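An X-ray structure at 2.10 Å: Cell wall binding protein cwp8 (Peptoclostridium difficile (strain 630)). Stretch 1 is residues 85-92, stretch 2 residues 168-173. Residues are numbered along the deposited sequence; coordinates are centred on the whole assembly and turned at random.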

ATOM      1  N   VAL A  85      29.981  29.084  28.744  1.00 77.54           N
ATOM      2  CA  VAL A  85      29.552  29.076  27.333  1.00 67.58           C
ATOM      3  C   VAL A  85      29.741  30.479  26.849  1.00 64.16           C
ATOM      4  O   VAL A  85      29.396  31.439  27.568  1.00 62.78           O
ATOM      5  CB  VAL A  85      28.099  28.605  27.126  1.00 65.74           C
ATOM      6  CG1 VAL A  85      27.526  27.522  28.028  1.00 61.95           C
ATOM      7  CG2 VAL A  85      27.147  29.415  26.204  1.00 58.21           C
ATOM      8  N   VAL A  86      30.319  30.623  25.650  1.00 60.90           N
ATOM      9  CA  VAL A  86      30.580  31.958  25.108  1.00 57.94           C
ATOM     10  C   VAL A  86      30.081  32.097  23.691  1.00 53.78           C
ATOM     11  O   VAL A  86      29.802  31.111  23.015  1.00 53.08           O
ATOM     12  CB  VAL A  86      32.120  32.205  25.116  1.00 61.97           C
ATOM     13  CG1 VAL A  86      32.667  32.248  26.550  1.00 61.57           C
ATOM     14  CG2 VAL A  86      32.804  31.103  24.306  1.00 58.16           C
ATOM     15  N   ASP A  87      30.006  33.323  23.237  1.00 52.90           N
ATOM     16  CA  ASP A  87      29.579  33.613  21.870  1.00 59.44           C
ATOM     17  C   ASP A  87      30.835  33.761  20.925  1.00 63.30           C
ATOM     18  O   ASP A  87      30.670  34.090  19.748  1.00 62.76           O
ATOM     19  CB  ASP A  87      28.868  34.963  21.871  1.00 53.77           C
ATOM     20  CG  ASP A  87      29.827  36.065  22.284  1.00 59.62           C
ATOM     21  OD1 ASP A  87      30.826  35.759  23.006  1.00 61.22           O
ATOM     22  OD2 ASP A  87      29.601  37.233  21.897  1.00 60.96           O
ATOM     23  N   TYR A  88      32.054  33.511  21.441  1.00 67.09           N
ATOM     24  CA  TYR A  88      33.206  33.844  20.611  1.00 72.70           C
ATOM     25  C   TYR A  88      34.212  32.780  20.403  1.00 73.31           C
ATOM     26  O   TYR A  88      34.270  31.766  21.115  1.00 72.25           O
ATOM     27  CB  TYR A  88      33.918  35.103  21.181  1.00 72.87           C
ATOM     28  CG  TYR A  88      34.640  34.884  22.497  1.00 74.96           C
ATOM     29  CD1 TYR A  88      35.994  34.562  22.527  1.00 77.19           C
ATOM     30  CD2 TYR A  88      33.972  35.000  23.705  1.00 76.81           C
ATOM     31  CE1 TYR A  88      36.658  34.357  23.731  1.00 84.56           C
ATOM     32  CE2 TYR A  88      34.626  34.792  24.915  1.00 76.74           C
ATOM     33  CZ  TYR A  88      35.967  34.471  24.925  1.00 86.09           C
ATOM     34  OH  TYR A  88      36.593  34.257  26.125  1.00 91.63           O
ATOM     35  N   LYS A  89      35.033  33.016  19.364  1.00 75.31           N
ATOM     36  CA  LYS A  89      36.120  32.097  19.043  1.00 77.68           C
ATOM     37  C   LYS A  89      37.403  32.899  18.749  1.00 81.64           C
ATOM     38  O   LYS A  89      37.368  34.016  18.215  1.00 80.57           O
ATOM     39  CB  LYS A  89      35.747  31.218  17.847  1.00 78.04           C
ATOM     40  CG  LYS A  89      35.297  32.028  16.636  1.00 76.21           C
ATOM     41  CD  LYS A  89      35.398  31.204  15.351  1.00 77.85           C
ATOM     42  CE  LYS A  89      35.314  32.123  14.150  1.00 80.68           C
ATOM     43  NZ  LYS A  89      34.664  31.470  12.986  1.00 77.43           N
ATOM     44  N   ILE A  90      38.537  32.333  19.119  1.00 83.75           N
ATOM     45  CA  ILE A  90      39.792  33.029  18.906  1.00 83.86           C
ATOM     46  C   ILE A  90      40.370  32.610  17.574  1.00 80.29           C
ATOM     47  O   ILE A  90      40.635  31.427  17.363  1.00 74.06           O
ATOM     48  CB  ILE A  90      40.770  32.747  20.066  1.00 85.92           C
ATOM     49  CG1 ILE A  90      40.242  33.395  21.358  1.00 85.97           C
ATOM     50  CG2 ILE A  90      42.154  33.298  19.726  1.00 87.55           C
ATOM     51  CD1 ILE A  90      41.052  33.026  22.594  1.00 81.99           C
ATOM     52  N   GLU A  91      40.523  33.580  16.658  1.00 78.68           N
ATOM     53  CA  GLU A  91      41.098  33.250  15.359  1.00 80.14           C
ATOM     54  C   GLU A  91      42.536  33.774  15.224  1.00 79.09           C
ATOM     55  O   GLU A  91      42.849  34.900  15.637  1.00 76.43           O
ATOM     56  CB  GLU A  91      40.215  33.804  14.233  1.00 79.31           C
ATOM     57  CG  GLU A  91      39.068  32.851  13.947  1.00 82.24           C
ATOM     58  CD  GLU A  91      38.204  33.300  12.798  1.00 82.78           C
ATOM     59  OE1 GLU A  91      37.757  32.417  12.029  1.00 83.61           O
ATOM     60  OE2 GLU A  91      37.965  34.524  12.672  1.00 82.02           O
ATOM     61  N   ASN A  92      43.404  32.954  14.631  1.00 76.73           N
ATOM     62  CA  ASN A  92      44.814  33.315  14.457  1.00 74.44           C
ATOM     63  C   ASN A  92      45.236  33.502  13.006  1.00 72.11           C
ATOM     64  O   ASN A  92      44.738  32.833  12.109  1.00 69.31           O
ATOM     65  CB  ASN A  92      45.685  32.250  15.107  1.00 74.73           C
ATOM     66  CG  ASN A  92      45.454  32.217  16.589  1.00 75.34           C
ATOM     67  OD1 ASN A  92      45.001  33.212  17.131  1.00 79.77           O
ATOM     68  ND2 ASN A  92      45.711  31.146  17.311  1.00 76.40           N
ATOM     69  N   ARG A 168      41.283  40.676  18.759  1.00129.02           N
ATOM     70  CA  ARG A 168      39.977  40.610  18.114  1.00120.73           C
ATOM     71  C   ARG A 168      39.376  39.238  18.319  1.00114.42           C
ATOM     72  O   ARG A 168      39.684  38.314  17.566  1.00111.23           O
ATOM     73  CB  ARG A 168      40.105  40.853  16.589  1.00118.73           C
ATOM     74  CG  ARG A 168      38.914  41.589  15.943  1.00120.19           C
ATOM     75  CD  ARG A 168      37.620  40.756  15.857  1.00121.86           C
ATOM     76  NE  ARG A 168      37.543  39.890  14.669  1.00123.40           N
ATOM     77  CZ  ARG A 168      36.553  39.946  13.778  1.00118.32           C
ATOM     78  NH1 ARG A 168      35.573  40.831  13.917  1.00120.95           N
ATOM     79  NH2 ARG A 168      36.529  39.103  12.749  1.00109.41           N
ATOM     80  N   TYR A 169      38.543  39.083  19.336  1.00106.74           N
ATOM     81  CA  TYR A 169      37.881  37.803  19.528  1.00 95.13           C
ATOM     82  C   TYR A 169      36.804  37.829  18.465  1.00 87.46           C
ATOM     83  O   TYR A 169      36.228  38.888  18.254  1.00 86.00           O
ATOM     84  CB  TYR A 169      37.306  37.686  20.952  1.00 91.01           C
ATOM     85  CG  TYR A 169      38.349  37.969  22.010  1.00 83.25           C
ATOM     86  CD1 TYR A 169      38.683  39.270  22.351  1.00 81.57           C
ATOM     87  CD2 TYR A 169      39.025  36.935  22.640  1.00 81.55           C
ATOM     88  CE1 TYR A 169      39.668  39.536  23.295  1.00 88.78           C
ATOM     89  CE2 TYR A 169      40.012  37.189  23.586  1.00 82.71           C
ATOM     90  CZ  TYR A 169      40.335  38.491  23.908  1.00 90.67           C
ATOM     91  OH  TYR A 169      41.335  38.743  24.821  1.00 93.68           O
ATOM     92  N   SER A 170      36.535  36.733  17.775  1.00 81.74           N
ATOM     93  CA  SER A 170      35.520  36.825  16.727  1.00 82.23           C
ATOM     94  C   SER A 170      34.220  36.055  17.047  1.00 77.10           C
ATOM     95  O   SER A 170      34.169  35.239  17.975  1.00 72.43           O
ATOM     96  CB  SER A 170      36.107  36.341  15.400  1.00 80.83           C
ATOM     97  OG  SER A 170      36.316  34.942  15.413  1.00 82.92           O
ATOM     98  N   ASP A 171      33.190  36.312  16.255  1.00 74.83           N
ATOM     99  CA  ASP A 171      31.899  35.679  16.449  1.00 75.64           C
ATOM    100  C   ASP A 171      31.811  34.272  15.909  1.00 72.16           C
ATOM    101  O   ASP A 171      32.363  33.941  14.868  1.00 71.87           O
ATOM    102  CB  ASP A 171      30.800  36.511  15.788  1.00 77.01           C
ATOM    103  CG  ASP A 171      29.428  36.277  16.420  1.00 82.62           C
ATOM    104  OD1 ASP A 171      29.370  35.665  17.519  1.00 81.19           O
ATOM    105  OD2 ASP A 171      28.417  36.701  15.815  1.00 82.21           O
ATOM    106  N   ILE A 172      31.134  33.433  16.639  1.00 69.43           N
ATOM    107  CA  ILE A 172      30.894  32.079  16.189  1.00 69.34           C
ATOM    108  C   ILE A 172      29.612  32.187  15.421  1.00 72.51           C
ATOM    109  O   ILE A 172      28.569  32.350  16.042  1.00 76.45           O
ATOM    110  CB  ILE A 172      30.766  31.112  17.379  1.00 65.02           C
ATOM    111  CG1 ILE A 172      32.031  31.160  18.240  1.00 61.88           C
ATOM    112  CG2 ILE A 172      30.489  29.726  16.886  1.00 53.34           C
ATOM    113  CD1 ILE A 172      31.857  30.310  19.480  1.00 64.69           C
ATOM    114  N   ASP A 173      29.662  32.115  14.076  1.00 77.86           N
ATOM    115  CA  ASP A 173      28.462  32.284  13.235  1.00 82.34           C
ATOM    116  C   ASP A 173      27.302  31.359  13.578  1.00 78.83           C
ATOM    117  O   ASP A 173      27.515  30.243  14.033  1.00 75.48           O
ATOM    118  CB  ASP A 173      28.805  32.061  11.753  1.00 86.99           C
ATOM    119  CG  ASP A 173      29.851  33.009  11.208  1.00 94.59           C
ATOM    120  OD1 ASP A 173      29.850  34.204  11.609  1.00 96.58           O
ATOM    121  OD2 ASP A 173      30.669  32.565  10.386  1.00 97.72           O
TER
HETATM  122  O   HOH W   1      32.261  30.832  13.046  1.00 74.78           O

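Two short strand segments, one running from Tyr88 through Lys89 and one through Ser170 to Asp171, meet antiparallel, with their directions splayed at 132°. The register centres on Lys89 and Ser170, whose backbones bond in both directions: Lys89 N gives its hydrogen to Ser170 O at 2.8 Å, and Ser170 N returns one to Lys89 O at 2.9 Å. A third bond, Ile172 N to Asp87 O at 3.2 Å, carries the pairing beyond the strands.

Lys89 and Ser170 send their side chains to the same face of the sheet. Serine fits this buried place, with Lys89 CE passing 3.2 Å from Ser170 OG. With chi1 at 71° (p), Ser170 OG lies 3.1 Å from Lys89 O and 3.2 Å from Glu91 OE2, two possible acceptors for one proton. Lys89 leaves the backbone in the p rotamer and then runs extended, chi2 and chi3 both t, so its methylenes rise from the sheet past the neighbouring strand, with Lys89 CB 3.7 Å from Ile172 CG1 and Lys89 CE 3.5 Å from Asp171 O. Only at chi4, -148°, does the chain leave a well. Its ammonium forms a salt bridge with Glu91, Lys89 NZ to Glu91 OE1 at 3.4 Å, and gives a hydrogen bond to a water that also accepts from Asp173 N. Lysine thus offers both an apolar stem and a charged tip.

Ile172 leaves the backbone sideways, but in the m,t conformation its far end comes nearer the first stretch, with Ile172 CD1 3.3 Å from Tyr88 O.

On the face carrying Ile90 and Tyr169, the contacts are apolar and aromatic. Tyr88 (p, chi2 94°) and Tyr169 (m, chi2 81°) set their rings at 82°, the edge of Tyr169 toward the face of Tyr88 in an offset arrangement, which lets ring hydrogens approach a pi cloud. Tyr169 CD2 reaches Tyr88 CE1 at 3.7 Å and Ile90 CG1 at 4.0 Å.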